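Long-range contacts in polyphosphate kinase (PDB 2O8R), which probably catalyses the reversible, magnesium-dependent transfer of the terminal phosphate of ATP to a growing chain of inorganic polyphosphate: residues 189-195 with 206-212; 321-325 with 683-687; 489-493 with 505-511; 552-556 with 573-577. The protein carries 3 engineered substitutions. One frame throughout, in Å; residues are numbered along the deposited sequence.

Contact 1 (189-195 with 206-212); sequences LPRFVEL and YSFLEDI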
loop_
_atom_site.group_PDB
_atom_site.type_symbol
_atom_site.label_atom_id
_atom_site.label_comp_id
_atom_site.label_asym_id
_atom_site.label_seq_id
_atom_site.Cartn_x
_atom_site.Cartn_y
_atom_site.Cartn_z
ATOM N N LEU A 189 8.655 0.685 13.545
ATOM C CA LEU A 189 8.127 0.044 14.745
ATOM C C LEU A 189 6.741 0.601 15.066
ATOM O O LEU A 189 6.371 1.665 14.574
ATOM C CB LEU A 189 9.072 0.296 15.918
ATOM C CG LEU A 189 10.385 -0.480 15.991
ATOM C CD1 LEU A 189 10.975 -0.284 17.363
ATOM C CD2 LEU A 189 10.148 -1.945 15.733
ATOM N N PRO A 190 5.956 -0.113 15.880
ATOM C CA PRO A 190 4.674 0.461 16.235
ATOM C C PRO A 190 4.815 1.555 17.295
ATOM O O PRO A 190 5.777 1.551 18.078
ATOM C CB PRO A 190 3.916 -0.728 16.815
ATOM C CG PRO A 190 4.959 -1.582 17.390
ATOM C CD PRO A 190 6.164 -1.426 16.513
ATOM N N ARG A 191 3.857 2.482 17.310
ATOM C CA ARG A 191 3.821 3.551 18.302
ATOM C C ARG A 191 3.634 2.927 19.669
ATOM O O ARG A 191 4.247 3.363 20.649
ATOM C CB ARG A 191 2.663 4.508 18.015
ATOM C CG ARG A 191 2.591 5.713 18.930
ATOM C CD ARG A 191 3.836 6.598 18.831
ATOM N NE ARG A 191 3.846 7.635 19.867
ATOM C CZ ARG A 191 3.239 8.815 19.763
ATOM N NH1 ARG A 191 2.559 9.148 18.672
ATOM N NH2 ARG A 191 3.319 9.681 20.752
ATOM N N PHE A 192 2.794 1.890 19.712
ATOM C CA PHE A 192 2.492 1.177 20.945
ATOM C C PHE A 192 3.098 -0.216 20.943
ATOM O O PHE A 192 2.903 -0.982 20.003
ATOM C CB PHE A 192 0.989 1.141 21.172
ATOM C CG PHE A 192 0.369 2.500 21.179
ATOM C CD1 PHE A 192 0.574 3.358 22.254
ATOM C CD2 PHE A 192 -0.378 2.941 20.096
ATOM C CE1 PHE A 192 0.023 4.626 22.261
ATOM C CE2 PHE A 192 -0.931 4.203 20.096
ATOM C CZ PHE A 192 -0.728 5.050 21.179
ATOM N N VAL A 193 3.863 -0.508 21.994
ATOM C CA VAL A 193 4.625 -1.743 22.105
ATOM C C VAL A 193 4.012 -2.566 23.233
ATOM O O VAL A 193 3.962 -2.106 24.381
ATOM C CB VAL A 193 6.128 -1.443 22.385
ATOM C CG1 VAL A 193 6.971 -2.725 22.458
ATOM C CG2 VAL A 193 6.679 -0.547 21.311
ATOM N N GLU A 194 3.507 -3.755 22.891
ATOM C CA GLU A 194 2.924 -4.675 23.869
ATOM C C GLU A 194 4.030 -5.350 24.671
ATOM O O GLU A 194 5.078 -5.689 24.123
ATOM C CB GLU A 194 2.077 -5.733 23.172
ATOM C CG GLU A 194 1.147 -6.542 24.106
ATOM C CD GLU A 194 0.542 -7.790 23.438
ATOM O OE1 GLU A 194 1.036 -8.227 22.369
ATOM O OE2 GLU A 194 -0.426 -8.344 23.999
ATOM N N LEU A 195 3.800 -5.516 25.971
ATOM C CA LEU A 195 4.753 -6.179 26.856
ATOM C C LEU A 195 4.230 -7.566 27.177
ATOM O O LEU A 195 3.024 -7.737 27.350
ATOM C CB LEU A 195 4.927 -5.379 28.145
ATOM C CG LEU A 195 5.409 -3.929 28.017
ATOM C CD1 LEU A 195 5.931 -3.432 29.342
ATOM C CD2 LEU A 195 6.494 -3.820 26.995
ATOM N N TYR A 206 0.834 -1.900 27.504
ATOM C CA TYR A 206 1.355 -1.195 26.346
ATOM C C TYR A 206 2.240 -0.035 26.742
ATOM O O TYR A 206 2.060 0.581 27.792
ATOM C CB TYR A 206 0.217 -0.713 25.452
ATOM C CG TYR A 206 -0.626 -1.836 24.934
ATOM C CD1 TYR A 206 -0.196 -2.609 23.859
ATOM C CD2 TYR A 206 -1.852 -2.142 25.525
ATOM C CE1 TYR A 206 -0.963 -3.648 23.372
ATOM C CE2 TYR A 206 -2.631 -3.188 25.050
ATOM C CZ TYR A 206 -2.175 -3.938 23.972
ATOM O OH TYR A 206 -2.926 -4.978 23.489
ATOM N N SER A 207 3.198 0.263 25.880
ATOM C CA SER A 207 4.103 1.371 26.104
ATOM C C SER A 207 4.212 2.168 24.837
ATOM O O SER A 207 4.192 1.588 23.747
ATOM C CB SER A 207 5.483 0.846 26.449
ATOM O OG SER A 207 5.491 0.292 27.740
ATOM N N PHE A 208 4.323 3.487 24.984
ATOM C CA PHE A 208 4.715 4.368 23.876
ATOM C C PHE A 208 6.151 4.043 23.497
ATOM O O PHE A 208 7.009 3.832 24.364
ATOM C CB PHE A 208 4.659 5.846 24.280
ATOM C CG PHE A 208 3.261 6.383 24.493
ATOM C CD1 PHE A 208 2.626 7.114 23.499
ATOM C CD2 PHE A 208 2.598 6.191 25.693
ATOM C CE1 PHE A 208 1.354 7.628 23.694
ATOM C CE2 PHE A 208 1.331 6.706 25.894
ATOM C CZ PHE A 208 0.707 7.426 24.892
ATOM N N LEU A 209 6.415 4.008 22.204
ATOM C CA LEU A 209 7.768 3.824 21.721
ATOM C C LEU A 209 8.713 4.864 22.322
ATOM O O LEU A 209 9.795 4.509 22.803
ATOM C CB LEU A 209 7.790 3.905 20.199
ATOM C CG LEU A 209 9.006 3.368 19.453
ATOM C CD1 LEU A 209 9.437 2.032 20.030
ATOM C CD2 LEU A 209 8.671 3.250 17.958
ATOM N N GLU A 210 8.296 6.134 22.329
ATOM C CA GLU A 210 9.181 7.221 22.783
ATOM C C GLU A 210 9.501 7.133 24.266
ATOM O O GLU A 210 10.547 7.606 24.699
ATOM C CB GLU A 210 8.645 8.617 22.422
ATOM C CG GLU A 210 7.386 9.063 23.174
ATOM C CD GLU A 210 6.089 8.688 22.456
ATOM O OE1 GLU A 210 6.058 7.652 21.753
ATOM O OE2 GLU A 210 5.093 9.434 22.606
ATOM N N ASP A 211 8.605 6.518 25.035
ATOM C CA ASP A 211 8.864 6.271 26.445
ATOM C C ASP A 211 10.033 5.289 26.616
ATOM O O ASP A 211 10.962 5.544 27.376
ATOM C CB ASP A 211 7.597 5.775 27.145
ATOM C CG ASP A 211 6.663 6.912 27.552
ATOM O OD1 ASP A 211 7.065 8.090 27.493
ATOM O OD2 ASP A 211 5.518 6.622 27.945
ATOM N N ILE A 212 10.003 4.190 25.874
ATOM C CA ILE A 212 11.091 3.230 25.903
ATOM C C ILE A 212 12.415 3.899 25.590
ATOM O O ILE A 212 13.391 3.703 26.314
ATOM C CB ILE A 212 10.867 2.055 24.938
ATOM C CG1 ILE A 212 9.500 1.399 25.221
ATOM C CG2 ILE A 212 12.052 1.046 25.055
ATOM C CD1 ILE A 212 8.996 0.530 24.071
#
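Two neighbouring antiparallel strands and the helix that follows the second of them make this largely buried contact, in the middle domain of the kinase. The short segments of strands 192-195 and 206-208 run at 146° to each other. Val193 and Ser207 form the hydrogen-bonded pair, Val193 N to Ser207 O at 2.8 Å and Ser207 N to Val193 O at 2.9 Å. Phe192 with Phe208 and Glu194 with Tyr206 are the flanking non-hydrogen-bonded pairs. The ladder runs on into the helix: Leu209 N, in the first turn, donates to Arg191 O at 2.7 Å.

One face of the hairpin pairs aromatic rings, the other packs aliphatic side chains. On the first, the edge of the Phe192 ring meets the face of Phe208, centroids 5.2 Å apart. On the other, Val193 CG2 lies 3.8 Å from Ile212 CD1 and 4.0 Å from Leu209 CD1, so the helix packs back on its own hairpin; Leu189 and Leu209 also touch Ile139 of helix 125-139. Beside the strands, Arg191 forms a two-pronged salt bridge with Glu210, NE to OE1 at 2.9 Å and NH2 to OE2 at 2.6 Å, while its NH1 reaches Asp305. Strand 115-118 pairs in parallel with the far side of strand 204-208, making this a beta hairpin within a small mixed three-stranded sheet.

Contact 2 (321-325 with 683-687); sequences TPEPL and YRYLK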
loop_
_atom_site.group_PDB
_atom_site.type_symbol
_atom_site.label_atom_id
_atom_site.label_comp_id
_atom_site.label_asym_id
_atom_site.label_seq_id
_atom_site.Cartn_x
_atom_site.Cartn_y
_atom_site.Cartn_z
ATOM N N THR A 321 -20.837 -2.951 14.521
ATOM C CA THR A 321 -21.677 -2.473 13.436
ATOM C C THR A 321 -22.440 -3.640 12.794
ATOM O O THR A 321 -21.861 -4.685 12.517
ATOM C CB THR A 321 -20.864 -1.721 12.389
ATOM O OG1 THR A 321 -20.082 -2.657 11.648
ATOM C CG2 THR A 321 -19.956 -0.675 13.064
ATOM N N PRO A 322 -23.751 -3.461 12.561
ATOM C CA PRO A 322 -24.602 -4.552 12.107
ATOM C C PRO A 322 -24.327 -5.000 10.678
ATOM O O PRO A 322 -23.626 -4.324 9.922
ATOM C CB PRO A 322 -26.016 -3.964 12.189
ATOM C CG PRO A 322 -25.894 -2.728 13.014
ATOM C CD PRO A 322 -24.519 -2.218 12.712
ATOM N N GLU A 323 -24.893 -6.148 10.331
ATOM C CA GLU A 323 -24.689 -6.756 9.044
ATOM C C GLU A 323 -25.460 -5.971 8.019
ATOM O O GLU A 323 -26.655 -5.739 8.189
ATOM C CB GLU A 323 -25.184 -8.192 9.071
ATOM C CG GLU A 323 -24.604 -9.058 7.975
ATOM C CD GLU A 323 -25.160 -10.461 8.011
ATOM O OE1 GLU A 323 -26.294 -10.639 8.516
ATOM O OE2 GLU A 323 -24.462 -11.385 7.539
ATOM N N PRO A 324 -24.774 -5.536 6.959
ATOM C CA PRO A 324 -25.399 -4.729 5.918
ATOM C C PRO A 324 -26.508 -5.452 5.172
ATOM O O PRO A 324 -26.311 -6.554 4.668
ATOM C CB PRO A 324 -24.243 -4.402 4.977
ATOM C CG PRO A 324 -23.013 -4.588 5.804
ATOM C CD PRO A 324 -23.335 -5.727 6.716
ATOM N N LEU A 325 -27.660 -4.792 5.129
ATOM C CA LEU A 325 -28.865 -5.253 4.472
ATOM C C LEU A 325 -28.753 -5.389 2.969
ATOM O O LEU A 325 -27.932 -4.742 2.333
ATOM C CB LEU A 325 -29.994 -4.260 4.743
ATOM C CG LEU A 325 -30.264 -3.966 6.212
ATOM C CD1 LEU A 325 -31.156 -2.751 6.354
ATOM C CD2 LEU A 325 -30.840 -5.183 6.901
ATOM N N TYR A 683 -31.134 2.005 10.788
ATOM C CA TYR A 683 -30.888 0.619 10.467
ATOM C C TYR A 683 -32.107 -0.252 10.755
ATOM O O TYR A 683 -32.458 -1.109 9.940
ATOM C CB TYR A 683 -29.675 0.081 11.193
ATOM C CG TYR A 683 -29.401 -1.361 10.842
ATOM C CD1 TYR A 683 -28.825 -1.697 9.622
ATOM C CD2 TYR A 683 -29.724 -2.391 11.722
ATOM C CE1 TYR A 683 -28.566 -3.016 9.284
ATOM C CE2 TYR A 683 -29.468 -3.720 11.392
ATOM C CZ TYR A 683 -28.890 -4.022 10.169
ATOM O OH TYR A 683 -28.633 -5.327 9.829
ATOM N N ARG A 684 -32.751 -0.026 11.901
ATOM C CA ARG A 684 -33.959 -0.782 12.245
ATOM C C ARG A 684 -35.083 -0.518 11.259
ATOM O O ARG A 684 -35.781 -1.443 10.844
ATOM C CB ARG A 684 -34.412 -0.505 13.678
ATOM C CG ARG A 684 -33.497 -1.138 14.712
ATOM C CD ARG A 684 -33.928 -0.865 16.138
ATOM N NE ARG A 684 -32.768 -0.869 17.029
ATOM C CZ ARG A 684 -32.309 0.198 17.681
ATOM N NH1 ARG A 684 -32.925 1.376 17.573
ATOM N NH2 ARG A 684 -31.237 0.083 18.460
ATOM N N TYR A 685 -35.236 0.746 10.879
ATOM C CA TYR A 685 -36.265 1.158 9.930
ATOM C C TYR A 685 -36.107 0.426 8.592
ATOM O O TYR A 685 -37.070 -0.129 8.068
ATOM C CB TYR A 685 -36.208 2.682 9.759
ATOM C CG TYR A 685 -36.926 3.241 8.550
ATOM C CD1 TYR A 685 -38.270 3.574 8.604
ATOM C CD2 TYR A 685 -36.248 3.467 7.362
ATOM C CE1 TYR A 685 -38.923 4.096 7.495
ATOM C CE2 TYR A 685 -36.889 3.992 6.260
ATOM C CZ TYR A 685 -38.228 4.306 6.328
ATOM O OH TYR A 685 -38.869 4.821 5.212
ATOM N N LEU A 686 -34.881 0.416 8.069
ATOM C CA LEU A 686 -34.585 -0.151 6.760
ATOM C C LEU A 686 -34.641 -1.667 6.785
ATOM O O LEU A 686 -35.098 -2.290 5.830
ATOM C CB LEU A 686 -33.219 0.325 6.256
ATOM C CG LEU A 686 -33.199 1.771 5.745
ATOM C CD1 LEU A 686 -31.798 2.298 5.586
ATOM C CD2 LEU A 686 -33.933 1.871 4.435
ATOM N N LYS A 687 -34.184 -2.255 7.885
ATOM C CA LYS A 687 -34.251 -3.693 8.056
ATOM C C LYS A 687 -35.723 -4.079 8.164
ATOM O O LYS A 687 -36.169 -5.042 7.539
ATOM C CB LYS A 687 -33.484 -4.111 9.303
ATOM C CG LYS A 687 -33.359 -5.612 9.484
ATOM C CD LYS A 687 -32.831 -5.949 10.874
ATOM C CE LYS A 687 -32.944 -7.446 11.131
ATOM N NZ LYS A 687 -32.390 -7.812 12.461
#
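Contacts between parts far apart in sequence can rest on very few side chains, and here Leu325, Tyr683 and Pro322 bury most of the surface. Leu325, in the extended segment 321-325, points at the helix and lies along one flank of it. Its CD1 sits 3.4 Å from Lys687 N and 3.7 Å from Leu686 CB, its CD2 is 3.6 Å from Lys687 CG, and its CG is 3.6 Å from Tyr683 CE1. The leucine therefore bridges one helical turn, from Tyr683 to Lys687.

Tyr683 answers from the helix. With chi1 near 180°, its ring reaches out to the extended segment, where Pro322 CB lies over one face, 3.8 Å from the ring centroid and 24° off the normal, a CH-pi contact. At the tip of the ring, Tyr683 OH donates a hydrogen bond of 2.6 Å to Glu323 O. The hydroxyl thus meets a backbone carbonyl, while the ring between it and the helix is left to apolar neighbours.

Elsewhere Pro322 touches Tyr594, and Leu325 is paired through its backbone with Tyr351 and Thr353. On another side of the helix, Tyr685 packs on helix 636-651. The whole is a surface contact between the loop joining strand 294-297 to helix 328-331 and the C-terminal helix 678-691, a proline-tyrosine CH-pi pair completed by a tyrosine-to-backbone hydrogen bond.

Contact 3 (489-493 with 505-511); sequences DVYRL and RFSRLLV. With SO4 (sulfate ion), chain E.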
loop_
_atom_site.group_PDB
_atom_site.type_symbol
_atom_site.label_atom_id
_atom_site.label_comp_id
_atom_site.label_asym_id
_atom_site.label_seq_id
_atom_site.Cartn_x
_atom_site.Cartn_y
_atom_site.Cartn_z
ATOM N N ASP A 489 -29.841 12.792 -19.380
ATOM C CA ASP A 489 -29.166 13.940 -18.797
ATOM C C ASP A 489 -27.744 13.582 -18.423
ATOM O O ASP A 489 -26.815 14.346 -18.702
ATOM C CB ASP A 489 -29.933 14.417 -17.573
ATOM C CG ASP A 489 -31.100 15.313 -17.933
ATOM O OD1 ASP A 489 -31.186 15.709 -19.113
ATOM O OD2 ASP A 489 -31.920 15.638 -17.038
ATOM N N VAL A 490 -27.593 12.411 -17.805
ATOM C CA VAL A 490 -26.291 11.873 -17.455
ATOM C C VAL A 490 -25.508 11.595 -18.741
ATOM O O VAL A 490 -24.316 11.940 -18.847
ATOM C CB VAL A 490 -26.427 10.595 -16.601
ATOM C CG1 VAL A 490 -25.085 9.909 -16.426
ATOM C CG2 VAL A 490 -27.020 10.922 -15.238
ATOM N N TYR A 491 -26.193 10.998 -19.718
ATOM C CA TYR A 491 -25.630 10.784 -21.042
ATOM C C TYR A 491 -25.018 12.067 -21.592
ATOM O O TYR A 491 -23.852 12.102 -21.998
ATOM C CB TYR A 491 -26.709 10.295 -22.001
ATOM C CG TYR A 491 -26.297 10.397 -23.448
ATOM C CD1 TYR A 491 -25.480 9.433 -24.016
ATOM C CD2 TYR A 491 -26.719 11.458 -24.245
ATOM C CE1 TYR A 491 -25.082 9.519 -25.329
ATOM C CE2 TYR A 491 -26.326 11.549 -25.561
ATOM C CZ TYR A 491 -25.507 10.571 -26.097
ATOM O OH TYR A 491 -25.098 10.643 -27.410
ATOM N N ARG A 492 -25.832 13.114 -21.594
ATOM C CA ARG A 492 -25.443 14.416 -22.090
ATOM C C ARG A 492 -24.324 15.018 -21.263
ATOM O O ARG A 492 -23.404 15.621 -21.819
ATOM C CB ARG A 492 -26.649 15.358 -22.104
ATOM C CG ARG A 492 -26.330 16.734 -22.611
ATOM C CD ARG A 492 -27.535 17.648 -22.566
ATOM N NE ARG A 492 -28.260 17.675 -23.831
ATOM C CZ ARG A 492 -29.545 17.376 -23.962
ATOM N NH1 ARG A 492 -30.266 17.037 -22.902
ATOM N NH2 ARG A 492 -30.109 17.423 -25.157
ATOM N N LEU A 493 -24.398 14.851 -19.943
ATOM C CA LEU A 493 -23.350 15.352 -19.048
ATOM C C LEU A 493 -21.977 14.801 -19.433
ATOM O O LEU A 493 -21.013 15.564 -19.560
ATOM C CB LEU A 493 -23.656 15.024 -17.591
ATOM C CG LEU A 493 -22.598 15.399 -16.542
ATOM C CD1 LEU A 493 -22.240 16.882 -16.580
ATOM C CD2 LEU A 493 -23.044 14.964 -15.132
ATOM N N ARG A 505 -28.472 21.685 -21.698
ATOM C CA ARG A 505 -29.870 21.620 -21.280
ATOM C C ARG A 505 -30.201 20.261 -20.691
ATOM O O ARG A 505 -30.008 19.237 -21.346
ATOM C CB ARG A 505 -30.797 21.847 -22.484
ATOM C CG ARG A 505 -30.837 23.265 -23.037
ATOM C CD ARG A 505 -31.989 23.436 -24.015
ATOM N NE ARG A 505 -31.768 22.737 -25.276
ATOM C CZ ARG A 505 -31.336 23.319 -26.391
ATOM N NH1 ARG A 505 -31.071 24.620 -26.407
ATOM N NH2 ARG A 505 -31.171 22.599 -27.493
ATOM N N PHE A 506 -30.738 20.252 -19.476
ATOM C CA PHE A 506 -31.085 18.994 -18.821
ATOM C C PHE A 506 -32.567 18.945 -18.427
ATOM O O PHE A 506 -33.149 19.970 -18.077
ATOM C CB PHE A 506 -30.149 18.751 -17.621
ATOM C CG PHE A 506 -28.688 18.862 -17.970
ATOM C CD1 PHE A 506 -27.979 17.751 -18.403
ATOM C CD2 PHE A 506 -28.029 20.085 -17.901
ATOM C CE1 PHE A 506 -26.639 17.853 -18.746
ATOM C CE2 PHE A 506 -26.683 20.195 -18.241
ATOM C CZ PHE A 506 -25.992 19.082 -18.664
ATOM N N SER A 507 -33.172 17.758 -18.499
ATOM C CA SER A 507 -34.605 17.577 -18.206
ATOM C C SER A 507 -34.936 17.627 -16.722
ATOM O O SER A 507 -35.892 18.279 -16.315
ATOM C CB SER A 507 -35.134 16.251 -18.767
ATOM O OG SER A 507 -34.804 16.091 -20.130
ATOM N N ARG A 508 -34.171 16.896 -15.922
ATOM C CA ARG A 508 -34.473 16.763 -14.502
ATOM C C ARG A 508 -33.226 16.990 -13.677
ATOM O O ARG A 508 -33.308 17.415 -12.530
ATOM C CB ARG A 508 -35.010 15.371 -14.193
ATOM C CG ARG A 508 -36.141 14.899 -15.090
ATOM C CD ARG A 508 -37.454 15.476 -14.663
ATOM N NE ARG A 508 -38.570 14.642 -15.086
ATOM C CZ ARG A 508 -39.784 14.700 -14.547
ATOM N NH1 ARG A 508 -40.033 15.551 -13.559
ATOM N NH2 ARG A 508 -40.745 13.902 -14.992
ATOM N N LEU A 509 -32.074 16.707 -14.276
ATOM C CA LEU A 509 -30.792 16.785 -13.586
ATOM C C LEU A 509 -30.371 18.222 -13.299
ATOM O O LEU A 509 -30.680 19.126 -14.063
ATOM C CB LEU A 509 -29.728 16.104 -14.437
ATOM C CG LEU A 509 -28.399 15.745 -13.790
ATOM C CD1 LEU A 509 -28.671 14.830 -12.610
ATOM C CD2 LEU A 509 -27.441 15.119 -14.820
ATOM N N LEU A 510 -29.665 18.427 -12.197
ATOM C CA LEU A 510 -29.096 19.736 -11.903
ATOM C C LEU A 510 -27.585 19.693 -11.911
ATOM O O LEU A 510 -26.985 19.007 -11.086
ATOM C CB LEU A 510 -29.536 20.210 -10.530
ATOM C CG LEU A 510 -31.026 20.320 -10.290
ATOM C CD1 LEU A 510 -31.228 21.004 -8.952
ATOM C CD2 LEU A 510 -31.654 21.116 -11.411
ATOM N N VAL A 511 -26.976 20.433 -12.831
ATOM C CA VAL A 511 -25.518 20.514 -12.922
ATOM C C VAL A 511 -24.998 21.916 -12.587
ATOM O O VAL A 511 -25.575 22.920 -12.989
ATOM C CB VAL A 511 -25.013 20.074 -14.302
ATOM C CG1 VAL A 511 -23.501 19.924 -14.297
ATOM C CG2 VAL A 511 -25.666 18.748 -14.705
HETATM S S SO4 E . -33.426 19.582 -25.358
HETATM O O1 SO4 E . -33.616 18.265 -25.968
HETATM O O2 SO4 E . -32.829 19.458 -24.025
HETATM O O3 SO4 E . -32.543 20.369 -26.215
HETATM O O4 SO4 E . -34.724 20.242 -25.236
#
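An aspartate gathering successive backbone amides of a turn is a compact way to fix a loop to a helix, and this contact is a clear example, between the two phospholipase D-like C-terminal regions. Helix 484-497 belongs to the first; segment 505-511 runs into strand 510-511, at the edge of the sheet of the second. Asp489 points from the helix at the turn. Its OD1 accepts from Ser507 N at 2.9 Å, while its OD2 takes Arg508 N at 2.8 Å and Leu509 N at 3.0 Å, all three nearly straight. Three consecutive amides thus converge on one carboxylate.

Around this polar centre the helix offers apolar surface. Leu493 CD1 lies 4.0 Å from Val511 CG1, and Val490 CG2 is 4.2 Å from Leu509 CD2. The edge of the Phe506 ring faces the helix backbone, Phe506 CE1 3.9 Å from Leu493 N; Arg492 CD lies 3.9 Å from the same CE1. The guanidinium of Arg492 forms a salt bridge with Glu502, in the connection between the segments. Val511 brings the contact within about 10 Å, side chain to side chain, of His439, the predicted phosphohistidine. On the outer side, Arg505 holds a sulfate, probably from the crystallisation liquor: its NE and NH2 both donate to sulfate O3, at 2.7 and 2.9 Å.

Contact 4 (552-556 with 573-577); sequences ITQLY and CCLVP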
loop_
_atom_site.group_PDB
_atom_site.type_symbol
_atom_site.label_atom_id
_atom_site.label_comp_id
_atom_site.label_asym_id
_atom_site.label_seq_id
_atom_site.Cartn_x
_atom_site.Cartn_y
_atom_site.Cartn_z
ATOM N N ILE A 552 -26.946 31.510 1.897
ATOM C CA ILE A 552 -27.255 31.746 3.293
ATOM C C ILE A 552 -28.187 32.953 3.409
ATOM O O ILE A 552 -29.175 32.918 4.148
ATOM C CB ILE A 552 -25.985 31.896 4.150
ATOM C CG1 ILE A 552 -25.218 30.568 4.173
ATOM C CG2 ILE A 552 -26.348 32.271 5.568
ATOM C CD1 ILE A 552 -23.978 30.562 5.044
ATOM N N THR A 553 -27.916 33.988 2.622
ATOM C CA THR A 553 -28.741 35.194 2.651
ATOM C C THR A 553 -30.177 34.903 2.203
ATOM O O THR A 553 -31.134 35.394 2.799
ATOM C CB THR A 553 -28.122 36.341 1.813
ATOM O OG1 THR A 553 -26.746 36.526 2.177
ATOM C CG2 THR A 553 -28.852 37.624 2.065
ATOM N N GLN A 554 -30.317 34.081 1.169
ATOM C CA GLN A 554 -31.627 33.614 0.721
ATOM C C GLN A 554 -32.362 32.866 1.838
ATOM O O GLN A 554 -33.571 33.027 2.019
ATOM C CB GLN A 554 -31.475 32.722 -0.515
ATOM C CG GLN A 554 -30.555 33.331 -1.562
ATOM C CD GLN A 554 -30.490 32.549 -2.859
ATOM O OE1 GLN A 554 -31.300 31.658 -3.108
ATOM N NE2 GLN A 554 -29.525 32.894 -3.703
ATOM N N LEU A 555 -31.618 32.063 2.594
ATOM C CA LEU A 555 -32.202 31.289 3.671
ATOM C C LEU A 555 -32.721 32.217 4.752
ATOM O O LEU A 555 -33.843 32.041 5.235
ATOM C CB LEU A 555 -31.188 30.303 4.241
ATOM C CG LEU A 555 -30.719 29.205 3.289
ATOM C CD1 LEU A 555 -29.548 28.448 3.901
ATOM C CD2 LEU A 555 -31.860 28.259 2.915
ATOM N N TYR A 556 -31.902 33.206 5.107
ATOM C CA TYR A 556 -32.282 34.248 6.057
ATOM C C TYR A 556 -33.549 34.972 5.605
ATOM O O TYR A 556 -34.457 35.220 6.411
ATOM C CB TYR A 556 -31.173 35.277 6.189
ATOM C CG TYR A 556 -30.000 34.875 7.054
ATOM C CD1 TYR A 556 -30.190 34.232 8.274
ATOM C CD2 TYR A 556 -28.692 35.179 6.666
ATOM C CE1 TYR A 556 -29.105 33.885 9.077
ATOM C CE2 TYR A 556 -27.612 34.851 7.468
ATOM C CZ TYR A 556 -27.826 34.202 8.661
ATOM O OH TYR A 556 -26.752 33.871 9.433
ATOM N N CYS A 573 -20.747 25.499 9.310
ATOM C CA CYS A 573 -21.958 26.254 9.092
ATOM C C CYS A 573 -21.769 27.725 9.457
ATOM O O CYS A 573 -21.404 28.043 10.582
ATOM C CB CYS A 573 -23.093 25.662 9.901
ATOM S SG CYS A 573 -24.676 26.340 9.441
ATOM N N CYS A 574 -22.024 28.617 8.504
ATOM C CA CYS A 574 -21.793 30.054 8.704
ATOM C C CYS A 574 -23.074 30.815 8.903
ATOM O O CYS A 574 -23.049 32.008 9.177
ATOM C CB CYS A 574 -21.060 30.663 7.518
ATOM S SG CYS A 574 -19.401 30.030 7.272
ATOM N N LEU A 575 -24.192 30.130 8.728
ATOM C CA LEU A 575 -25.480 30.686 9.077
ATOM C C LEU A 575 -25.559 30.666 10.591
ATOM O O LEU A 575 -25.282 29.650 11.207
ATOM C CB LEU A 575 -26.596 29.849 8.469
ATOM C CG LEU A 575 -28.035 30.320 8.640
ATOM C CD1 LEU A 575 -28.839 29.981 7.402
ATOM C CD2 LEU A 575 -28.670 29.701 9.874
ATOM N N VAL A 576 -25.918 31.798 11.184
ATOM C CA VAL A 576 -25.993 31.899 12.633
ATOM C C VAL A 576 -27.421 31.803 13.148
ATOM O O VAL A 576 -28.279 32.616 12.800
ATOM C CB VAL A 576 -25.162 33.107 13.190
ATOM C CG1 VAL A 576 -25.058 34.207 12.184
ATOM C CG2 VAL A 576 -25.660 33.588 14.551
ATOM N N PRO A 577 -27.684 30.772 13.963
ATOM C CA PRO A 577 -29.033 30.474 14.419
ATOM C C PRO A 577 -29.433 31.343 15.600
ATOM O O PRO A 577 -28.591 32.064 16.150
ATOM C CB PRO A 577 -28.929 29.017 14.852
ATOM C CG PRO A 577 -27.530 28.874 15.328
ATOM C CD PRO A 577 -26.693 29.827 14.513
#
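Leu575 is the bump and the helix supplies the hollow. Three side chains of helix 549-560 receive this leucine in the buried contact: Ile552 CG2 lies 3.8 Å from Leu575 CB, Leu555 CD1 is 3.9 Å from Leu575 CD1, and Tyr556 CE1 is 3.7 Å from Leu575 CG. Ile552, Leu555 and Tyr556 stand at i, i+3 and i+4, so they share one flank of the helix and form a shallow notch, which the tyrosine ring borders.

The fit is mutual. Ile552, extended through chi2 near 180°, pushes its CD1 against the loop, 3.8 Å from Cys574 CB and 3.7 Å from Leu575 N. Further along, Tyr556 reaches past Leu575, and its OH comes within 3.2 Å of Val576 CG1. Beyond the pair, Leu575 also touches Ile585 and Leu555 touches Met539 and Leu541, so the loop and the helix share the core beside the central strands of the second phospholipase D-like domain. Tyr8 lies with its ring parallel to that of Tyr556, bringing the N-terminal segment alongside.

At the tip of the tyrosine, Val576 N donates to Tyr556 OH at 2.8 Å and 170°, a nearly straight bond; the same hydroxyl has a weak hydrogen bond with Pro9 O. The chemistry implies that the buried amide of Val576 has its hydrogen-bonding need met by the Tyr556 hydroxyl, while the rest of the contact between the segments is mainly apolar.

How the contacts relate
Contacts 1 and 4 are buried, contact 3 is partly so, and contact 2 lies at the surface. No two touch; contacts 3 and 4 come nearest, about 12 Å between closest atoms, and each involves an element of the same nine-stranded sheet or a helix packed on it. Contact 1, in the middle domain, stands on the opposite side of the chain's centre from both. Their polar chemistry follows their construction: strand pairing and a salt bridge in contact 1, a carboxylate collecting amides in contact 3, and a single tyrosine hydroxyl in contacts 2 and 4, donor in one and acceptor in the other. Contact 2 closes a long loop enclosing contacts 3 and 4.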